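Local coordinates for cyclic nucleotide-binding protein (Brucella abortus biovar 1, PDB 5D1I) that is of unknown function but has a cyclic nucleotide-binding-like beta barrel, and its family is tentatively linked to DNA-binding transcription factor activity, at residues A10-G19 with L32-R41; Y61-H72 with T103-I114. All coordinates share one frame; numbering follows the deposited sequence.

Contact 1: residues A10-G19 with L32-R41; sequences ALDDDIRILG and LRLLAFGAER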
loop_
_atom_site.group_PDB
_atom_site.type_symbol
_atom_site.label_atom_id
_atom_site.label_comp_id
_atom_site.label_asym_id
_atom_site.label_seq_id
_atom_site.Cartn_x
_atom_site.Cartn_y
_atom_site.Cartn_z
ATOM N N ALA A 10 -3.451 -17.759 7.590
ATOM C CA ALA A 10 -2.169 -18.425 7.395
ATOM C C ALA A 10 -1.026 -17.419 7.300
ATOM O O ALA A 10 -1.203 -16.313 6.789
ATOM C CB ALA A 10 -2.209 -19.294 6.146
ATOM N N LEU A 11 0.142 -17.816 7.795
ATOM C CA LEU A 11 1.360 -17.024 7.662
ATOM C C LEU A 11 1.647 -16.709 6.197
ATOM O O LEU A 11 2.055 -15.595 5.857
ATOM C CB LEU A 11 2.544 -17.766 8.287
ATOM C CG LEU A 11 3.953 -17.350 7.860
ATOM C CD1 LEU A 11 4.262 -15.930 8.303
ATOM C CD2 LEU A 11 4.989 -18.321 8.408
ATOM N N ASP A 12 1.420 -17.698 5.337
ATOM C CA ASP A 12 1.616 -17.547 3.898
ATOM C C ASP A 12 0.697 -16.473 3.325
ATOM O O ASP A 12 1.072 -15.744 2.402
ATOM C CB ASP A 12 1.371 -18.877 3.183
ATOM C CG ASP A 12 2.139 -20.024 3.809
ATOM O OD1 ASP A 12 3.247 -19.781 4.333
ATOM O OD2 ASP A 12 1.634 -21.166 3.782
ATOM N N ASP A 13 -0.511 -16.387 3.870
ATOM C CA ASP A 13 -1.456 -15.355 3.463
ATOM C C ASP A 13 -0.967 -13.987 3.928
ATOM O O ASP A 13 -1.029 -13.006 3.181
ATOM C CB ASP A 13 -2.851 -15.643 4.023
ATOM C CG ASP A 13 -3.381 -17.006 3.608
ATOM O OD1 ASP A 13 -2.918 -17.538 2.575
ATOM O OD2 ASP A 13 -4.262 -17.542 4.311
ATOM N N ASP A 14 -0.479 -13.932 5.166
ATOM C CA ASP A 14 0.051 -12.696 5.740
ATOM C C ASP A 14 1.189 -12.132 4.902
ATOM O O ASP A 14 1.200 -10.947 4.567
ATOM C CB ASP A 14 0.537 -12.929 7.171
ATOM C CG ASP A 14 -0.594 -13.207 8.131
ATOM O OD1 ASP A 14 -1.764 -12.990 7.749
ATOM O OD2 ASP A 14 -0.320 -13.631 9.271
ATOM N N ILE A 15 2.147 -12.991 4.575
ATOM C CA ILE A 15 3.289 -12.598 3.761
ATOM C C ILE A 15 2.844 -12.022 2.417
ATOM O O ILE A 15 3.331 -10.972 1.997
ATOM C CB ILE A 15 4.238 -13.783 3.532
ATOM C CG1 ILE A 15 4.912 -14.177 4.855
ATOM C CG2 ILE A 15 5.280 -13.440 2.477
ATOM C CD1 ILE A 15 5.857 -15.348 4.736
ATOM N N ARG A 16 1.909 -12.694 1.751
ATOM C CA ARG A 16 1.421 -12.214 0.461
ATOM C C ARG A 16 0.782 -10.838 0.597
ATOM O O ARG A 16 1.042 -9.944 -0.207
ATOM C CB ARG A 16 0.413 -13.190 -0.151
ATOM C CG ARG A 16 0.036 -12.829 -1.583
ATOM C CD ARG A 16 -1.288 -13.445 -2.014
ATOM N NE ARG A 16 -2.392 -13.050 -1.143
ATOM C CZ ARG A 16 -3.023 -11.881 -1.204
ATOM N NH1 ARG A 16 -2.660 -10.963 -2.094
ATOM N NH2 ARG A 16 -4.017 -11.623 -0.365
ATOM N N ILE A 17 -0.048 -10.675 1.622
ATOM C CA ILE A 17 -0.740 -9.410 1.850
ATOM C C ILE A 17 0.252 -8.285 2.135
ATOM O O ILE A 17 0.172 -7.211 1.539
ATOM C CB ILE A 17 -1.740 -9.512 3.024
ATOM C CG1 ILE A 17 -2.930 -10.390 2.639
ATOM C CG2 ILE A 17 -2.237 -8.137 3.421
ATOM C CD1 ILE A 17 -3.984 -10.481 3.720
ATOM N N LEU A 18 1.192 -8.543 3.038
ATOM C CA LEU A 18 2.191 -7.544 3.404
ATOM C C LEU A 18 3.052 -7.156 2.209
ATOM O O LEU A 18 3.538 -6.030 2.126
ATOM C CB LEU A 18 3.076 -8.059 4.539
ATOM C CG LEU A 18 2.405 -8.216 5.906
ATOM C CD1 LEU A 18 3.336 -8.926 6.865
ATOM C CD2 LEU A 18 1.995 -6.866 6.471
ATOM N N GLY A 19 3.230 -8.093 1.283
ATOM C CA GLY A 19 4.050 -7.865 0.106
ATOM C C GLY A 19 3.436 -6.928 -0.920
ATOM O O GLY A 19 4.112 -6.505 -1.853
ATOM N N LEU A 32 9.850 -10.129 4.706
ATOM C CA LEU A 32 8.395 -10.164 4.837
ATOM C C LEU A 32 7.973 -11.154 5.917
ATOM O O LEU A 32 7.018 -10.915 6.656
ATOM C CB LEU A 32 7.741 -10.531 3.501
ATOM C CG LEU A 32 7.810 -9.471 2.401
ATOM C CD1 LEU A 32 7.231 -10.018 1.112
ATOM C CD2 LEU A 32 7.078 -8.204 2.831
ATOM N N ARG A 33 8.696 -12.265 5.995
ATOM C CA ARG A 33 8.458 -13.286 7.008
ATOM C C ARG A 33 8.704 -12.736 8.411
ATOM O O ARG A 33 7.883 -12.921 9.312
ATOM C CB ARG A 33 9.351 -14.504 6.754
ATOM C CG ARG A 33 8.998 -15.724 7.589
ATOM C CD ARG A 33 9.797 -16.939 7.144
ATOM N NE ARG A 33 9.933 -16.998 5.690
ATOM C CZ ARG A 33 9.025 -17.513 4.867
ATOM N NH1 ARG A 33 9.242 -17.518 3.558
ATOM N NH2 ARG A 33 7.898 -18.024 5.348
ATOM N N LEU A 34 9.846 -12.075 8.590
ATOM C CA LEU A 34 10.160 -11.394 9.844
ATOM C C LEU A 34 9.045 -10.437 10.230
ATOM O O LEU A 34 8.610 -10.395 11.382
ATOM C CB LEU A 34 11.474 -10.624 9.726
ATOM C CG LEU A 34 12.789 -11.349 9.997
ATOM C CD1 LEU A 34 13.932 -10.343 10.007
ATOM C CD2 LEU A 34 12.722 -12.102 11.315
ATOM N N LEU A 35 8.593 -9.669 9.246
ATOM C CA LEU A 35 7.514 -8.715 9.438
ATOM C C LEU A 35 6.228 -9.408 9.865
ATOM O O LEU A 35 5.535 -8.948 10.772
ATOM C CB LEU A 35 7.285 -7.927 8.151
ATOM C CG LEU A 35 6.410 -6.684 8.246
ATOM C CD1 LEU A 35 7.087 -5.627 9.105
ATOM C CD2 LEU A 35 6.129 -6.157 6.851
ATOM N N ALA A 36 5.911 -10.519 9.210
ATOM C CA ALA A 36 4.699 -11.260 9.529
ATOM C C ALA A 36 4.771 -11.829 10.942
ATOM O O ALA A 36 3.769 -11.861 11.652
ATOM C CB ALA A 36 4.472 -12.368 8.518
ATOM N N PHE A 37 5.962 -12.255 11.353
ATOM C CA PHE A 37 6.164 -12.763 12.708
ATOM C C PHE A 37 6.143 -11.644 13.749
ATOM O O PHE A 37 5.638 -11.823 14.856
ATOM C CB PHE A 37 7.483 -13.532 12.801
ATOM C CG PHE A 37 7.356 -14.998 12.489
ATOM C CD1 PHE A 37 7.316 -15.441 11.175
ATOM C CD2 PHE A 37 7.288 -15.933 13.510
ATOM C CE1 PHE A 37 7.207 -16.791 10.885
ATOM C CE2 PHE A 37 7.174 -17.286 13.227
ATOM C CZ PHE A 37 7.135 -17.716 11.913
ATOM N N GLY A 38 6.698 -10.491 13.390
ATOM C CA GLY A 38 6.789 -9.376 14.316
ATOM C C GLY A 38 5.458 -8.675 14.482
ATOM O O GLY A 38 5.220 -7.985 15.474
ATOM N N ALA A 39 4.586 -8.861 13.499
ATOM C CA ALA A 39 3.270 -8.242 13.492
ATOM C C ALA A 39 2.391 -8.747 14.628
ATOM O O ALA A 39 2.570 -9.862 15.112
ATOM C CB ALA A 39 2.598 -8.495 12.170
ATOM N N GLU A 40 1.442 -7.918 15.048
ATOM C CA GLU A 40 0.441 -8.327 16.028
ATOM C C GLU A 40 -0.914 -8.502 15.348
ATOM O O GLU A 40 -1.355 -7.634 14.594
ATOM C CB GLU A 40 0.342 -7.301 17.161
ATOM C CG GLU A 40 -0.574 -7.711 18.304
ATOM C CD GLU A 40 -0.810 -6.589 19.301
ATOM O OE1 GLU A 40 -1.229 -6.884 20.442
ATOM O OE2 GLU A 40 -0.585 -5.413 18.945
ATOM N N ARG A 41 -1.567 -9.631 15.610
ATOM C CA ARG A 41 -2.890 -9.908 15.057
ATOM C C ARG A 41 -3.987 -9.436 16.000
ATOM O O ARG A 41 -3.977 -9.767 17.183
ATOM C CB ARG A 41 -3.057 -11.404 14.786
ATOM C CG ARG A 41 -2.349 -11.914 13.545
ATOM C CD ARG A 41 -3.236 -11.779 12.321
ATOM N NE ARG A 41 -2.906 -12.765 11.297
ATOM C CZ ARG A 41 -3.633 -12.975 10.207
ATOM N NH1 ARG A 41 -4.736 -12.270 10.002
ATOM N NH2 ARG A 41 -3.269 -13.894 9.325
HETATM O O HOH W 1 -4.142 -15.009 7.331
#

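Contact 2: residues Y61-H72 with T103-I114; sequences YIIVTGTITLFH and TGAVADVETEVI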
loop_
_atom_site.group_PDB
_atom_site.type_symbol
_atom_site.label_atom_id
_atom_site.label_comp_id
_atom_site.label_asym_id
_atom_site.label_seq_id
_atom_site.Cartn_x
_atom_site.Cartn_y
_atom_site.Cartn_z
ATOM N N TYR A 61 -2.034 -0.435 10.473
ATOM C CA TYR A 61 -2.922 -1.586 10.476
ATOM C C TYR A 61 -3.198 -2.019 9.049
ATOM O O TYR A 61 -3.538 -1.195 8.204
ATOM C CB TYR A 61 -4.243 -1.260 11.178
ATOM C CG TYR A 61 -4.107 -0.845 12.624
ATOM C CD1 TYR A 61 -4.135 -1.790 13.641
ATOM C CD2 TYR A 61 -3.965 0.493 12.976
ATOM C CE1 TYR A 61 -4.014 -1.421 14.964
ATOM C CE2 TYR A 61 -3.846 0.872 14.302
ATOM C CZ TYR A 61 -3.870 -0.091 15.290
ATOM O OH TYR A 61 -3.755 0.271 16.613
ATOM N N ILE A 62 -3.063 -3.312 8.780
ATOM C CA ILE A 62 -3.411 -3.843 7.473
ATOM C C ILE A 62 -4.587 -4.785 7.644
ATOM O O ILE A 62 -4.551 -5.683 8.484
ATOM C CB ILE A 62 -2.230 -4.585 6.803
ATOM C CG1 ILE A 62 -1.053 -3.634 6.560
ATOM C CG2 ILE A 62 -2.666 -5.201 5.492
ATOM C CD1 ILE A 62 -0.081 -3.529 7.717
ATOM N N ILE A 63 -5.639 -4.564 6.864
ATOM C CA ILE A 63 -6.831 -5.400 6.951
ATOM C C ILE A 63 -6.613 -6.733 6.253
ATOM O O ILE A 63 -6.173 -6.775 5.105
ATOM C CB ILE A 63 -8.057 -4.709 6.334
ATOM C CG1 ILE A 63 -8.333 -3.381 7.035
ATOM C CG2 ILE A 63 -9.283 -5.616 6.420
ATOM C CD1 ILE A 63 -9.499 -2.617 6.440
ATOM N N VAL A 64 -6.917 -7.817 6.959
ATOM C CA VAL A 64 -6.869 -9.152 6.383
ATOM C C VAL A 64 -8.267 -9.579 5.947
ATOM O O VAL A 64 -8.498 -9.889 4.780
ATOM C CB VAL A 64 -6.301 -10.179 7.377
ATOM C CG1 VAL A 64 -6.341 -11.582 6.783
ATOM C CG2 VAL A 64 -4.883 -9.803 7.771
ATOM N N THR A 65 -9.198 -9.597 6.895
ATOM C CA THR A 65 -10.598 -9.854 6.579
ATOM C C THR A 65 -11.484 -8.831 7.281
ATOM O O THR A 65 -11.140 -8.341 8.353
ATOM C CB THR A 65 -11.040 -11.278 6.993
ATOM O OG1 THR A 65 -10.878 -11.441 8.407
ATOM C CG2 THR A 65 -10.224 -12.334 6.265
ATOM N N GLY A 66 -12.620 -8.506 6.672
ATOM C CA GLY A 66 -13.578 -7.609 7.293
ATOM C C GLY A 66 -13.725 -6.276 6.586
ATOM O O GLY A 66 -13.182 -6.067 5.500
ATOM N N THR A 67 -14.470 -5.368 7.209
ATOM C CA THR A 67 -14.734 -4.062 6.622
ATOM C C THR A 67 -14.650 -2.968 7.678
ATOM O O THR A 67 -15.215 -3.088 8.771
ATOM C CB THR A 67 -16.127 -4.005 5.950
ATOM O OG1 THR A 67 -16.275 -5.109 5.049
ATOM C CG2 THR A 67 -16.299 -2.702 5.187
ATOM N N ILE A 68 -13.948 -1.898 7.333
ATOM C CA ILE A 68 -13.775 -0.760 8.214
ATOM C C ILE A 68 -14.252 0.503 7.508
ATOM O O ILE A 68 -13.871 0.763 6.368
ATOM C CB ILE A 68 -12.301 -0.601 8.637
ATOM C CG1 ILE A 68 -11.931 -1.654 9.683
ATOM C CG2 ILE A 68 -12.030 0.801 9.167
ATOM C CD1 ILE A 68 -10.452 -1.686 10.015
ATOM N N THR A 69 -15.104 1.272 8.176
ATOM C CA THR A 69 -15.525 2.560 7.645
ATOM C C THR A 69 -14.606 3.674 8.134
ATOM O O THR A 69 -14.387 3.827 9.338
ATOM C CB THR A 69 -16.975 2.881 8.039
ATOM O OG1 THR A 69 -17.854 1.980 7.363
ATOM C CG2 THR A 69 -17.335 4.304 7.651
ATOM N N LEU A 70 -14.055 4.434 7.191
ATOM C CA LEU A 70 -13.258 5.612 7.507
ATOM C C LEU A 70 -14.167 6.825 7.561
ATOM O O LEU A 70 -15.044 6.982 6.715
ATOM C CB LEU A 70 -12.159 5.827 6.467
ATOM C CG LEU A 70 -11.227 4.653 6.175
ATOM C CD1 LEU A 70 -10.162 5.071 5.170
ATOM C CD2 LEU A 70 -10.585 4.144 7.457
ATOM N N PHE A 71 -13.965 7.692 8.547
ATOM C CA PHE A 71 -14.855 8.833 8.710
ATOM C C PHE A 71 -14.144 10.059 9.271
ATOM O O PHE A 71 -13.044 9.959 9.814
ATOM C CB PHE A 71 -16.039 8.456 9.614
ATOM C CG PHE A 71 -15.638 7.975 10.988
ATOM C CD1 PHE A 71 -15.429 8.876 12.024
ATOM C CD2 PHE A 71 -15.486 6.624 11.247
ATOM C CE1 PHE A 71 -15.068 8.433 13.287
ATOM C CE2 PHE A 71 -15.123 6.177 12.504
ATOM C CZ PHE A 71 -14.916 7.081 13.525
ATOM N N HIS A 72 -14.781 11.216 9.124
ATOM C CA HIS A 72 -14.306 12.443 9.748
ATOM C C HIS A 72 -15.248 12.837 10.873
ATOM O O HIS A 72 -16.459 12.684 10.747
ATOM C CB HIS A 72 -14.199 13.579 8.727
ATOM C CG HIS A 72 -13.001 13.479 7.836
ATOM N ND1 HIS A 72 -11.717 13.379 8.327
ATOM C CD2 HIS A 72 -12.889 13.471 6.487
ATOM C CE1 HIS A 72 -10.866 13.308 7.319
ATOM N NE2 HIS A 72 -11.551 13.361 6.190
ATOM N N THR A 103 -7.949 10.077 9.769
ATOM C CA THR A 103 -9.391 9.859 9.854
ATOM C C THR A 103 -9.746 9.062 11.097
ATOM O O THR A 103 -8.868 8.556 11.793
ATOM C CB THR A 103 -9.930 9.083 8.641
ATOM O OG1 THR A 103 -9.658 7.689 8.825
ATOM C CG2 THR A 103 -9.277 9.554 7.343
ATOM N N GLY A 104 -11.040 8.941 11.365
ATOM C CA GLY A 104 -11.512 7.954 12.316
ATOM C C GLY A 104 -11.641 6.640 11.571
ATOM O O GLY A 104 -11.589 6.616 10.341
ATOM N N ALA A 105 -11.791 5.546 12.307
ATOM C CA ALA A 105 -11.966 4.230 11.704
ATOM C C ALA A 105 -12.734 3.321 12.648
ATOM O O ALA A 105 -12.372 3.189 13.813
ATOM C CB ALA A 105 -10.624 3.616 11.360
ATOM N N VAL A 106 -13.792 2.697 12.141
ATOM C CA VAL A 106 -14.594 1.773 12.931
ATOM C C VAL A 106 -14.872 0.505 12.128
ATOM O O VAL A 106 -15.127 0.564 10.926
ATOM C CB VAL A 106 -15.927 2.425 13.380
ATOM C CG1 VAL A 106 -16.754 2.849 12.174
ATOM C CG2 VAL A 106 -16.725 1.483 14.276
ATOM N N ALA A 107 -14.795 -0.644 12.791
ATOM C CA ALA A 107 -15.118 -1.911 12.151
ATOM C C ALA A 107 -16.619 -2.022 11.927
ATOM O O ALA A 107 -17.396 -1.929 12.875
ATOM C CB ALA A 107 -14.622 -3.077 12.993
ATOM N N ASP A 108 -17.021 -2.215 10.674
ATOM C CA ASP A 108 -18.430 -2.420 10.339
ATOM C C ASP A 108 -18.878 -3.813 10.741
ATOM O O ASP A 108 -19.981 -4.008 11.241
ATOM C CB ASP A 108 -18.670 -2.216 8.844
ATOM C CG ASP A 108 -18.274 -0.834 8.373
ATOM O OD1 ASP A 108 -18.308 0.105 9.193
ATOM O OD2 ASP A 108 -17.928 -0.683 7.185
ATOM N N VAL A 109 -18.013 -4.786 10.488
ATOM C CA VAL A 109 -18.264 -6.171 10.856
ATOM C C VAL A 109 -17.027 -6.689 11.572
ATOM O O VAL A 109 -16.027 -5.970 11.665
ATOM C CB VAL A 109 -18.566 -7.043 9.628
ATOM C CG1 VAL A 109 -19.837 -6.571 8.939
ATOM C CG2 VAL A 109 -17.390 -7.014 8.663
ATOM N N GLU A 110 -17.084 -7.919 12.079
ATOM C CA GLU A 110 -15.903 -8.510 12.699
ATOM C C GLU A 110 -14.755 -8.470 11.702
ATOM O O GLU A 110 -14.879 -8.959 10.582
ATOM C CB GLU A 110 -16.151 -9.942 13.162
ATOM C CG GLU A 110 -14.925 -10.553 13.823
ATOM C CD GLU A 110 -15.170 -11.950 14.342
ATOM O OE1 GLU A 110 -15.666 -12.078 15.478
ATOM O OE2 GLU A 110 -14.862 -12.917 13.615
ATOM N N THR A 111 -13.651 -7.860 12.115
ATOM C CA THR A 111 -12.556 -7.540 11.206
ATOM C C THR A 111 -11.218 -7.941 11.809
ATOM O O THR A 111 -10.954 -7.688 12.986
ATOM C CB THR A 111 -12.549 -6.033 10.867
ATOM O OG1 THR A 111 -13.767 -5.697 10.194
ATOM C CG2 THR A 111 -11.365 -5.662 9.979
ATOM N N GLU A 112 -10.382 -8.578 11.001
ATOM C CA GLU A 112 -9.067 -8.992 11.453
ATOM C C GLU A 112 -7.997 -8.154 10.790
ATOM O O GLU A 112 -7.956 -8.034 9.564
ATOM C CB GLU A 112 -8.834 -10.475 11.168
ATOM C CG GLU A 112 -7.425 -10.929 11.477
ATOM C CD GLU A 112 -7.346 -12.406 11.793
ATOM O OE1 GLU A 112 -6.281 -13.007 11.540
ATOM O OE2 GLU A 112 -8.340 -12.962 12.305
ATOM N N VAL A 113 -7.136 -7.562 11.608
ATOM C CA VAL A 113 -6.085 -6.695 11.102
ATOM C C VAL A 113 -4.711 -7.140 11.584
ATOM O O VAL A 113 -4.574 -7.788 12.621
ATOM C CB VAL A 113 -6.303 -5.225 11.520
ATOM C CG1 VAL A 113 -7.597 -4.679 10.926
ATOM C CG2 VAL A 113 -6.303 -5.093 13.036
ATOM N N ILE A 114 -3.701 -6.787 10.804
ATOM C CA ILE A 114 -2.312 -6.982 11.176
ATOM C C ILE A 114 -1.751 -5.644 11.638
ATOM O O ILE A 114 -1.798 -4.668 10.892
ATOM C CB ILE A 114 -1.490 -7.518 9.991
ATOM C CG1 ILE A 114 -1.826 -8.986 9.729
ATOM C CG2 ILE A 114 -0.010 -7.336 10.241
ATOM C CD1 ILE A 114 -1.233 -9.521 8.445
HETATM O O HOH W 2 -12.933 -10.918 9.813
#

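Contact 1: residues A10-G19 with L32-R41
Ile15 packs against Leu32 and Arg33, and each branch has its own partner. Ile15 CG2 rests on Leu32 CB at 3.9 Å. Ile15 CD1 lies over one face of the Arg33 guanidinium, 3.4 Å from Arg33 NH2. With CG1 anti to the carbonyl carbon (chi1 -68°) and CD1 extended beyond it, the longer branch reaches that far. The arginine chain bends at chi3 (-39°) and brings its flat end back to the isoleucine. Leu11 CD2 sits at the edge of the same guanidinium.

Leu18 follows one turn later. Its CD1 enters between two residues of the other helix, 3.9 Å from Leu35 CD2 and 3.8 Å from Ala36 CA. Leu32 points at helix 11-18 and ends against bare backbone: Leu32 CD1 is 4.0 Å from Gly19 CA. In the middle, the methyl of Ala36 is a knob in a hole formed by Leu11, Asp14, Ile15 and Leu18. Its closest neighbour there is Leu11, with CD1 3.6 Å from Ala36 CB. The axes of the short helix segments pass 9.1 Å apart, with 114° between their directions. Leu11 also crosses Phe37 at about a right angle.

Asp14 and Arg41 form a salt bridge at one border. Their atoms are modelled too close, so its detail is doubtful. The strongest polar partner of Arg41 is Glu112, outside the two segments.

The helix pair covers one end of the beta roll, as the N-terminal helices do in cyclic nucleotide-binding domains. Gly19 O is hydrogen-bonded by Arg82 of the second subunit. Ile17 and Leu18 lie on Ile62 of strand 56-63, while Leu35 touches Ile116 of strand 111-117 and Ile124 of helix 118-124.

Contact 2: residues Y61-H72 with T103-I114
Gly104 O is gripped by two donors from opposite faces of its carbonyl plane. Phe71 N is 3.2 Å from Gly104 O and lies 54° out of the plane. Thr103 OG1 donates from the other face, 2.7 Å from Gly104 O. The Phe71 ring covers the same glycine. Its CG stands between the backbone N and the carbonyl carbon (chi1 58°), which turns the ring over the strand. Gly104 CA then makes a CH-pi contact, 3.8 Å from the centroid of the Phe71 ring and 16° off its normal.

The two segments form two antiparallel ladders with loops between, part of the jelly-roll beta barrel of the cyclic nucleotide-binding fold. Strand 68-72 pairs with 104-107, and strand 61-63 with 111-114. A classic beta bulge interrupts the second ladder. Val64 N gives Glu112 O a bond of 2.8 Å, and Thr65 N adds a weak one. Ile68 CD1 links the ladders inside the barrel, 4.2 Å from Val113 CG1.

Polar side chains link the strands to the loops between the ladders. Thr69 OG1 lies 2.7 Å from both Asp108 OD1 and Asp108 OD2, so its choice of acceptor is not settled. Thr111 OG1 donates to Val109 O at 2.7 Å and receives a weak bond from Thr67 N. A water bridges Thr65 OG1 and Glu110 O.

Contact 1 closes before contact 2 opens along the chain, and their centres lie about 18 Å apart. The first joins the N-terminal helices; the second lies within the beta barrel. They meet through one sheet, where strands 40-44 and 111-117 are neighbours. Ala39 CB packs on Ile114 CG2 at 3.4 Å. Arg41 NH1 joins the two contacts by a salt bridge to Glu112 OE1, and it also lies 3.3 Å from Val64 CG2, next to the bulge. The helices are thus seated directly on the barrel end to which contact 2 contributes. Both contacts also touch the second subunit, so the helical layer and the barrel both take part in the dimer.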